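Local coordinates for DNAation factor-related protein 4 (PDB 5XPC) that forms higher-order assemblies through its CIDE domain for apoptotic DNA fragmentation, the full-length protein probably acting as the DNA endonuclease, at the interface of chains A and B. Coordinates in Å, arbitrary orientation; residue numbers count along the deposited sequence, not the author numbering. Chains: chain A/B, DNAation factor-related protein 4.

The interface of chains A and B. Residues chain A 62, 65-66; chain B 10-13, 69.
Helix 60-64 of chain A and the loop that follows it, through A:Tyr62 and A:Ser65, meet the start of strand 10-15 and the loop residue B:Gln69 of chain B. Both chains are copies of the CIDE domain, and these unlike surfaces join without an exact two-fold, as might be expected of the higher-order assemblies that CIDE domains form. OE1 of B:Gln69 accepts a hydrogen bond of 2.6 Å from the phenol OH of A:Tyr62, which arrives 23° out of the carbonyl plane; ring and amide are turned 67° apart. The phenol suits this place because its long, rigid ring reaches across while its hydroxyl donates. CG of A:Tyr62 stands anti to the backbone N (chi1 -171°), sending the ring from the helix towards chain B. NE2 of B:Gln69 and water 1 lie 3.0 Å apart in an almost straight bond, and the water in turn meets the backbone O of A:Ser65 at 2.8 Å. NE2 also makes a weak hydrogen bond to OG of A:Ser65. That small hydroxyl OG of A:Ser65 turns back to donate to the backbone O of A:Tyr62 at 2.6 Å, on a lone pair in the carbonyl plane, a bond that would help fix its rotation; OG also lies above one face of the A:Tyr62 ring, toward its rim. Lacking a side chain, B:Gly11 allows close approach: its CA lies 3.7 Å from CB of A:Ser65. The extended chain of B:Lys13 passes the phenol.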
ATOM      1  N   TYR A  62      23.249  -9.598  16.060  1.00 25.88           N
ATOM      2  CA  TYR A  62      22.188 -10.370  15.424  1.00 25.10           C
ATOM      3  C   TYR A  62      21.545 -11.329  16.417  1.00 22.42           C
ATOM      4  O   TYR A  62      20.313 -11.447  16.466  1.00 25.19           O
ATOM      5  CB  TYR A  62      22.706 -11.142  14.201  1.00 25.95           C
ATOM      6  CG  TYR A  62      21.538 -11.747  13.465  1.00 22.51           C
ATOM      7  CD1 TYR A  62      20.662 -10.939  12.741  1.00 23.71           C
ATOM      8  CD2 TYR A  62      21.261 -13.107  13.557  1.00 22.74           C
ATOM      9  CE1 TYR A  62      19.558 -11.481  12.096  1.00 22.91           C
ATOM     10  CE2 TYR A  62      20.162 -13.656  12.917  1.00 27.32           C
ATOM     11  CZ  TYR A  62      19.308 -12.839  12.200  1.00 25.45           C
ATOM     12  OH  TYR A  62      18.209 -13.380  11.569  1.00 24.44           O
ATOM     13  N   SER A  65      18.985  -9.742  18.471  1.00 25.17           N
ATOM     14  CA  SER A  65      17.763  -9.392  17.756  1.00 24.05           C
ATOM     15  C   SER A  65      16.771 -10.548  17.672  1.00 23.01           C
ATOM     16  O   SER A  65      15.632 -10.336  17.234  1.00 23.71           O
ATOM     17  CB  SER A  65      18.095  -8.911  16.336  1.00 24.06           C
ATOM     18  OG  SER A  65      18.318 -10.015  15.472  1.00 24.55           O
ATOM     19  N   LEU A  66      17.172 -11.764  18.073  1.00 26.95           N
ATOM     20  CA  LEU A  66      16.297 -12.918  17.929  1.00 24.83           C
ATOM     21  C   LEU A  66      15.508 -13.160  19.215  1.00 26.76           C
ATOM     22  O   LEU A  66      15.964 -12.806  20.304  1.00 26.44           O
ATOM     23  CB  LEU A  66      17.114 -14.163  17.600  1.00 21.50           C
ATOM     24  CG  LEU A  66      17.914 -14.055  16.295  1.00 23.75           C
ATOM     25  CD1 LEU A  66      18.857 -15.239  16.175  1.00 23.36           C
ATOM     26  CD2 LEU A  66      16.949 -14.004  15.106  1.00 25.23           C
TER
ATOM     27  N   ARG B  10      19.419  -3.335  14.997  1.00 25.58           N
ATOM     28  CA  ARG B  10      18.370  -4.205  14.489  1.00 28.53           C
ATOM     29  C   ARG B  10      19.006  -5.362  13.734  1.00 28.02           C
ATOM     30  O   ARG B  10      20.125  -5.255  13.231  1.00 27.65           O
ATOM     31  CB  ARG B  10      17.398  -3.454  13.575  1.00 27.89           C
ATOM     32  CG  ARG B  10      16.792  -2.219  14.225  1.00 32.31           C
ATOM     33  CD  ARG B  10      16.075  -1.395  13.182  1.00 36.17           C
ATOM     34  NE  ARG B  10      14.736  -1.909  12.944  1.00 37.67           N
ATOM     35  CZ  ARG B  10      14.123  -1.896  11.764  1.00 36.39           C
ATOM     36  NH1 ARG B  10      14.735  -1.413  10.688  1.00 31.03           N
ATOM     37  NH2 ARG B  10      12.893  -2.373  11.664  1.00 38.15           N
ATOM     38  N   GLY B  11      18.280  -6.476  13.669  1.00 26.94           N
ATOM     39  CA  GLY B  11      18.740  -7.639  12.932  1.00 27.01           C
ATOM     40  C   GLY B  11      18.252  -7.613  11.491  1.00 28.20           C
ATOM     41  O   GLY B  11      17.092  -7.307  11.220  1.00 28.21           O
ATOM     42  N   TYR B  12      19.159  -7.953  10.570  1.00 23.40           N
ATOM     43  CA  TYR B  12      18.864  -8.018   9.139  1.00 21.10           C
ATOM     44  C   TYR B  12      19.477  -9.286   8.555  1.00 23.52           C
ATOM     45  O   TYR B  12      20.371  -9.894   9.149  1.00 28.31           O
ATOM     46  CB  TYR B  12      19.410  -6.788   8.382  1.00 23.20           C
ATOM     47  CG  TYR B  12      18.923  -5.439   8.899  1.00 29.69           C
ATOM     48  CD1 TYR B  12      19.738  -4.637   9.692  1.00 27.29           C
ATOM     49  CD2 TYR B  12      17.652  -4.964   8.580  1.00 27.90           C
ATOM     50  CE1 TYR B  12      19.296  -3.392  10.160  1.00 24.89           C
ATOM     51  CE2 TYR B  12      17.206  -3.721   9.038  1.00 25.83           C
ATOM     52  CZ  TYR B  12      18.029  -2.943   9.826  1.00 28.63           C
ATOM     53  OH  TYR B  12      17.577  -1.709  10.278  1.00 29.61           O
ATOM     54  N   LYS B  13      19.008  -9.681   7.368  1.00 19.33           N
ATOM     55  CA  LYS B  13      19.548 -10.842   6.672  1.00 19.45           C
ATOM     56  C   LYS B  13      20.122 -10.406   5.332  1.00 21.52           C
ATOM     57  O   LYS B  13      19.491  -9.627   4.607  1.00 22.91           O
ATOM     58  CB  LYS B  13      18.480 -11.921   6.471  1.00 23.56           C
ATOM     59  CG  LYS B  13      17.977 -12.495   7.797  1.00 27.00           C
ATOM     60  CD  LYS B  13      16.807 -13.447   7.602  1.00 26.55           C
ATOM     61  CE  LYS B  13      16.262 -13.921   8.942  1.00 27.41           C
ATOM     62  NZ  LYS B  13      15.207 -14.950   8.727  1.00 31.20           N
ATOM     63  N   GLN B  69      14.693  -8.072  10.213  1.00 24.58           N
ATOM     64  CA  GLN B  69      14.840  -9.366   9.542  1.00 25.41           C
ATOM     65  C   GLN B  69      14.504  -9.324   8.051  1.00 26.42           C
ATOM     66  O   GLN B  69      14.400 -10.385   7.422  1.00 26.25           O
ATOM     67  CB  GLN B  69      14.011 -10.463  10.226  1.00 26.22           C
ATOM     68  CG  GLN B  69      14.256 -10.555  11.727  1.00 26.26           C
ATOM     69  CD  GLN B  69      15.686 -10.959  12.059  1.00 28.08           C
ATOM     70  OE1 GLN B  69      16.353 -11.608  11.261  1.00 31.68           O
ATOM     71  NE2 GLN B  69      16.155 -10.581  13.248  1.00 26.40           N
TER
HETATM   72  O   HOH W   1      14.656  -8.780  15.137  1.00 29.04           O